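Local atomic coordinates of BtGH115A (Bacteroides thetaiotaomicron, PDB entry 5BY3), a protein that probably releases 4-O-methyl-alpha-glucuronic acid from decorated arabinogalactans by hydrolysis, as a glycoside hydrolase of family GH115. Residues A[254-260]-A[274-279]; A[244-248]-A[322-326]. All blocks are in the same frame, centred on the assembly; numbering follows the deposited sequence.

Contact 1 (A[254-260]-A[274-279]); sequences EWKIRGK and QFWEDR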
loop_
_atom_site.group_PDB
_atom_site.type_symbol
_atom_site.label_atom_id
_atom_site.label_comp_id
_atom_site.label_asym_id
_atom_site.label_seq_id
_atom_site.Cartn_x
_atom_site.Cartn_y
_atom_site.Cartn_z
ATOM N N GLU A 254 -13.907 14.065 -16.728
ATOM C CA GLU A 254 -15.330 14.276 -17.135
ATOM C C GLU A 254 -15.718 15.717 -17.282
ATOM O O GLU A 254 -16.493 16.012 -18.157
ATOM C CB GLU A 254 -16.343 13.614 -16.179
ATOM C CG GLU A 254 -16.296 12.103 -16.185
ATOM C CD GLU A 254 -17.339 11.478 -15.299
ATOM O OE1 GLU A 254 -17.074 11.210 -14.102
ATOM O OE2 GLU A 254 -18.440 11.255 -15.812
ATOM N N TRP A 255 -15.187 16.605 -16.440
ATOM C CA TRP A 255 -15.587 18.005 -16.465
ATOM C C TRP A 255 -15.430 18.707 -17.825
ATOM O O TRP A 255 -16.295 19.510 -18.231
ATOM C CB TRP A 255 -14.933 18.830 -15.358
ATOM C CG TRP A 255 -15.486 20.232 -15.355
ATOM C CD1 TRP A 255 -14.878 21.357 -15.839
ATOM C CD2 TRP A 255 -16.797 20.644 -14.916
ATOM N NE1 TRP A 255 -15.706 22.445 -15.698
ATOM C CE2 TRP A 255 -16.888 22.043 -15.133
ATOM C CE3 TRP A 255 -17.887 19.973 -14.332
ATOM C CZ2 TRP A 255 -18.021 22.786 -14.788
ATOM C CZ3 TRP A 255 -19.028 20.718 -13.993
ATOM C CH2 TRP A 255 -19.081 22.113 -14.226
ATOM N N LYS A 256 -14.335 18.412 -18.517
ATOM C CA LYS A 256 -14.133 18.985 -19.837
ATOM C C LYS A 256 -15.017 18.304 -20.902
ATOM O O LYS A 256 -15.189 18.855 -21.973
ATOM C CB LYS A 256 -12.642 19.019 -20.221
ATOM C CG LYS A 256 -12.056 17.736 -20.810
ATOM C CD LYS A 256 -11.283 16.919 -19.779
ATOM C CE LYS A 256 -9.799 17.283 -19.730
ATOM N NZ LYS A 256 -9.029 16.376 -18.826
ATOM N N ILE A 257 -15.564 17.122 -20.606
ATOM C CA ILE A 257 -16.454 16.396 -21.538
ATOM C C ILE A 257 -17.966 16.781 -21.418
ATOM O O ILE A 257 -18.653 16.906 -22.442
ATOM C CB ILE A 257 -16.268 14.849 -21.413
ATOM C CG1 ILE A 257 -14.924 14.383 -21.998
ATOM C CG2 ILE A 257 -17.408 14.075 -22.073
ATOM C CD1 ILE A 257 -14.417 13.064 -21.415
ATOM N N ARG A 258 -18.448 16.975 -20.185
ATOM C CA ARG A 258 -19.874 17.003 -19.832
ATOM C C ARG A 258 -20.290 18.257 -19.027
ATOM O O ARG A 258 -21.489 18.521 -18.843
ATOM C CB ARG A 258 -20.171 15.845 -18.881
ATOM C CG ARG A 258 -20.414 14.424 -19.380
ATOM C CD ARG A 258 -20.463 13.499 -18.143
ATOM N NE ARG A 258 -21.187 14.124 -17.031
ATOM C CZ ARG A 258 -21.086 13.828 -15.739
ATOM N NH1 ARG A 258 -20.272 12.902 -15.294
ATOM N NH2 ARG A 258 -21.819 14.474 -14.866
ATOM N N GLY A 259 -19.317 18.967 -18.461
ATOM C CA GLY A 259 -19.610 20.141 -17.622
ATOM C C GLY A 259 -19.668 21.417 -18.429
ATOM O O GLY A 259 -19.445 21.402 -19.649
ATOM N N LYS A 260 -19.984 22.524 -17.761
ATOM C CA LYS A 260 -20.126 23.824 -18.436
ATOM C C LYS A 260 -19.570 24.937 -17.574
ATOM O O LYS A 260 -19.996 25.110 -16.434
ATOM C CB LYS A 260 -21.589 24.089 -18.848
ATOM C CG LYS A 260 -21.942 23.627 -20.271
ATOM C CD LYS A 260 -23.448 23.433 -20.491
ATOM C CE LYS A 260 -23.901 22.012 -20.149
ATOM N NZ LYS A 260 -25.178 21.965 -19.374
ATOM N N GLN A 274 -25.682 20.107 -11.522
ATOM C CA GLN A 274 -26.224 19.337 -12.645
ATOM C C GLN A 274 -25.314 18.169 -13.000
ATOM O O GLN A 274 -25.750 17.035 -13.023
ATOM C CB GLN A 274 -26.389 20.232 -13.879
ATOM C CG GLN A 274 -27.524 21.258 -13.804
ATOM C CD GLN A 274 -27.745 22.035 -15.109
ATOM O OE1 GLN A 274 -26.809 22.263 -15.886
ATOM N NE2 GLN A 274 -28.992 22.438 -15.357
ATOM N N PHE A 275 -24.056 18.490 -13.302
ATOM C CA PHE A 275 -22.936 17.563 -13.507
ATOM C C PHE A 275 -22.986 16.351 -12.554
ATOM O O PHE A 275 -23.118 15.219 -12.999
ATOM C CB PHE A 275 -21.630 18.383 -13.344
ATOM C CG PHE A 275 -20.372 17.576 -13.360
ATOM C CD1 PHE A 275 -19.862 17.064 -14.559
ATOM C CD2 PHE A 275 -19.665 17.349 -12.184
ATOM C CE1 PHE A 275 -18.684 16.329 -14.576
ATOM C CE2 PHE A 275 -18.490 16.612 -12.196
ATOM C CZ PHE A 275 -18.004 16.104 -13.395
ATOM N N TRP A 276 -22.910 16.604 -11.247
ATOM C CA TRP A 276 -23.051 15.571 -10.205
ATOM C C TRP A 276 -24.347 14.758 -10.348
ATOM O O TRP A 276 -24.299 13.516 -10.386
ATOM C CB TRP A 276 -23.016 16.226 -8.828
ATOM C CG TRP A 276 -21.738 16.816 -8.428
ATOM C CD1 TRP A 276 -20.495 16.483 -8.898
ATOM C CD2 TRP A 276 -21.530 17.809 -7.437
ATOM N NE1 TRP A 276 -19.537 17.232 -8.293
ATOM C CE2 TRP A 276 -20.129 18.041 -7.366
ATOM C CE3 TRP A 276 -22.376 18.540 -6.603
ATOM C CZ2 TRP A 276 -19.554 18.971 -6.487
ATOM C CZ3 TRP A 276 -21.807 19.457 -5.712
ATOM C CH2 TRP A 276 -20.400 19.667 -5.668
ATOM N N GLU A 277 -25.477 15.473 -10.480
ATOM C CA GLU A 277 -26.830 14.899 -10.527
ATOM C C GLU A 277 -27.020 13.827 -11.576
ATOM O O GLU A 277 -27.572 12.763 -11.285
ATOM C CB GLU A 277 -27.880 15.995 -10.724
ATOM C CG GLU A 277 -29.290 15.482 -11.022
ATOM C CD GLU A 277 -30.278 16.604 -11.268
ATOM O OE1 GLU A 277 -31.164 16.825 -10.395
ATOM O OE2 GLU A 277 -30.148 17.263 -12.329
ATOM N N ASP A 278 -26.576 14.099 -12.794
ATOM C CA ASP A 278 -26.788 13.156 -13.884
ATOM C C ASP A 278 -26.213 11.800 -13.521
ATOM O O ASP A 278 -26.794 10.764 -13.841
ATOM C CB ASP A 278 -26.156 13.686 -15.163
ATOM C CG ASP A 278 -26.798 14.983 -15.650
ATOM O OD1 ASP A 278 -27.860 15.356 -15.096
ATOM O OD2 ASP A 278 -26.239 15.605 -16.604
ATOM N N ARG A 279 -25.075 11.846 -12.815
ATOM C CA ARG A 279 -24.296 10.684 -12.419
ATOM C C ARG A 279 -24.961 9.906 -11.284
ATOM O O ARG A 279 -25.135 8.711 -11.397
ATOM C CB ARG A 279 -22.871 11.121 -12.033
ATOM C CG ARG A 279 -22.031 10.102 -11.281
ATOM C CD ARG A 279 -21.724 8.829 -12.079
ATOM N NE ARG A 279 -21.484 9.064 -13.497
ATOM C CZ ARG A 279 -20.348 9.517 -13.994
ATOM N NH1 ARG A 279 -19.318 9.796 -13.193
ATOM N NH2 ARG A 279 -20.230 9.693 -15.290
#
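A salt-bridge network beside an edge-to-face aromatic pair joins helices 251-258 and 265-283; the axes of 254-258 and 274-279 cross almost at right angles (94°) and come within 11.4 Å. Glu254 and Arg279 form a bidentate salt bridge, Arg279 NH1 to Glu254 OE1 (2.8 Å) and Arg279 NH2 to Glu254 OE2 (a very short 2.4 Å). Arg258, one turn after Glu254, adds its own salt bridge from NH1 to Glu254 OE2 (2.5 Å), so one carboxylate offsets two guanidinium groups whose NH1 of Arg258 and NH2 of Arg279 lie only 3.2 Å apart. Phe275, flat and apolar, packs beside this network: the edge of Trp255 meets its face, centroids 4.8 Å apart and planes at 78°, while the indole NE1 bonds to the backbone of Gly261. Gly259, first to leave helical conformation, passes close by, its CA 4.3 Å from Phe275 CD1; a CB there would collide with the Trp255 ring. These are two consecutive helices on a short connection, packed nearly perpendicular around a T-shaped stack and a salt-bridge network.

Contact 2 (A[244-248]-A[322-326]); sequences CEPMA and QRGLL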
loop_
_atom_site.group_PDB
_atom_site.type_symbol
_atom_site.label_atom_id
_atom_site.label_comp_id
_atom_site.label_asym_id
_atom_site.label_seq_id
_atom_site.Cartn_x
_atom_site.Cartn_y
_atom_site.Cartn_z
ATOM N N CYS A 244 -10.717 14.244 -4.625
ATOM C CA CYS A 244 -11.130 15.274 -5.591
ATOM C C CYS A 244 -12.151 14.746 -6.615
ATOM O O CYS A 244 -12.263 15.267 -7.748
ATOM C CB CYS A 244 -9.895 15.778 -6.343
ATOM S SG CYS A 244 -9.110 14.474 -7.345
ATOM N N GLU A 245 -12.869 13.684 -6.247
ATOM C CA GLU A 245 -13.854 13.084 -7.152
ATOM C C GLU A 245 -15.169 12.832 -6.392
ATOM O O GLU A 245 -15.594 11.659 -6.198
ATOM C CB GLU A 245 -13.319 11.801 -7.753
ATOM C CG GLU A 245 -12.208 11.914 -8.759
ATOM C CD GLU A 245 -11.734 10.530 -9.139
ATOM O OE1 GLU A 245 -10.947 9.942 -8.347
ATOM O OE2 GLU A 245 -12.178 10.011 -10.192
ATOM N N PRO A 246 -15.827 13.941 -5.990
ATOM C CA PRO A 246 -17.007 13.981 -5.140
ATOM C C PRO A 246 -18.165 13.131 -5.558
ATOM O O PRO A 246 -18.787 12.532 -4.679
ATOM C CB PRO A 246 -17.439 15.443 -5.191
ATOM C CG PRO A 246 -16.210 16.191 -5.541
ATOM C CD PRO A 246 -15.497 15.287 -6.495
HETATM N N MSE A 247 -18.504 13.063 -6.858
HETATM C CA MSE A 247 -19.815 12.381 -6.500
HETATM C C MSE A 247 -19.923 11.245 -7.411
HETATM O O MSE A 247 -20.657 11.312 -8.406
HETATM C CB MSE A 247 -21.150 13.178 -6.609
HETATM C CG MSE A 247 -21.425 14.202 -5.518
HETATM SE SE MSE A 247 -22.233 13.337 -3.944
HETATM C CE MSE A 247 -23.886 12.998 -4.906
ATOM N N ALA A 248 -19.166 10.193 -7.108
ATOM C CA ALA A 248 -18.818 9.188 -8.128
ATOM C C ALA A 248 -18.356 9.870 -9.439
ATOM O O ALA A 248 -18.411 9.277 -10.521
ATOM C CB ALA A 248 -19.999 8.258 -8.368
ATOM N N GLN A 322 -25.145 17.948 -1.802
ATOM C CA GLN A 322 -24.660 16.621 -2.170
ATOM C C GLN A 322 -25.466 15.521 -1.484
ATOM O O GLN A 322 -25.927 14.604 -2.149
ATOM C CB GLN A 322 -23.172 16.463 -1.867
ATOM C CG GLN A 322 -22.282 17.130 -2.901
ATOM C CD GLN A 322 -20.805 17.015 -2.547
ATOM O OE1 GLN A 322 -20.426 16.787 -1.394
ATOM N NE2 GLN A 322 -19.961 17.178 -3.550
ATOM N N ARG A 323 -25.649 15.637 -0.173
ATOM C CA ARG A 323 -26.582 14.780 0.569
ATOM C C ARG A 323 -28.044 14.925 0.059
ATOM O O ARG A 323 -28.807 13.948 0.028
ATOM C CB ARG A 323 -26.453 15.029 2.078
ATOM C CG ARG A 323 -25.137 14.498 2.622
ATOM C CD ARG A 323 -24.649 15.110 3.918
ATOM N NE ARG A 323 -25.380 14.650 5.115
ATOM C CZ ARG A 323 -25.381 13.413 5.624
ATOM N NH1 ARG A 323 -24.696 12.422 5.062
ATOM N NH2 ARG A 323 -26.085 13.157 6.710
ATOM N N GLY A 324 -28.398 16.139 -0.371
ATOM C CA GLY A 324 -29.624 16.396 -1.108
ATOM C C GLY A 324 -29.890 15.434 -2.241
ATOM O O GLY A 324 -30.976 14.858 -2.308
ATOM N N LEU A 325 -28.926 15.250 -3.139
ATOM C CA LEU A 325 -29.135 14.358 -4.303
ATOM C C LEU A 325 -29.287 12.893 -3.885
ATOM O O LEU A 325 -29.994 12.106 -4.529
ATOM C CB LEU A 325 -27.964 14.435 -5.281
ATOM C CG LEU A 325 -27.767 15.714 -6.066
ATOM C CD1 LEU A 325 -26.269 16.044 -6.256
ATOM C CD2 LEU A 325 -28.505 15.556 -7.374
ATOM N N LEU A 326 -28.568 12.551 -2.823
ATOM C CA LEU A 326 -28.578 11.233 -2.233
ATOM C C LEU A 326 -29.946 10.921 -1.617
ATOM O O LEU A 326 -30.514 9.854 -1.950
ATOM C CB LEU A 326 -27.415 11.096 -1.233
ATOM C CG LEU A 326 -25.963 11.168 -1.796
ATOM C CD1 LEU A 326 -24.969 10.858 -0.697
ATOM C CD2 LEU A 326 -25.716 10.261 -2.998
#
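This is a buried, mainly apolar contact in which the loop between strand 238-239 and helix 251-258 packs against helix 308-329, within the family 115 region, a TIM-barrel-type fold. Met247, present as selenomethionine, makes most of it. Its side chain has all three chi angles near -60° and its CA-to-CB bond points toward the helix, so the long, flexible, unbranched selenomethionine side chain brings its terminal methyl to several groups at once: Met247 CE lies 3.8 Å from Leu326 CD2, 4.1 Å from Leu325 CD1 and 3.8 Å from the backbone Gln322 O. The two leucines offer compact methyl groups to meet it. Beside it, the rigid ring of Pro246 rests on the amide end of Gln322, with Pro246 CB 3.5 Å from Gln322 NE2. That amide can stay buried because its polar needs are met nearby: Gln322 OE1 accepts a hydrogen bond from the backbone N of Gly293. Helix 265-283 also borders the contact, Met247 touching its Val280, Gln322 its Trp276 and Leu325 its Tyr273 and Glu277, so the loop is packed against two helices, close after strand 238-239 of the eight-stranded parallel barrel.

How the contacts relate
Contact 1 is nested in the chain inside the loop closed by contact 2, and helix 265-283 links them, their centres lying about 12 Å apart. Trp276 CH2 packs 3.3 Å from Gln322 NE2, and Glu277 CB 3.4 Å from Leu325 CD2, while Arg279 NH1 probably hydrogen-bonds Ala248 O (2.9 Å). Arg279 therefore serves both the charged network and the loop. The chemistry follows the setting: contact 1 is partly buried, with exposed residues at its margin, and combines ionic pairs with aromatic packing between two helices; contact 2 is wholly buried and relies on van der Waals contact between a loop and helix 308-329.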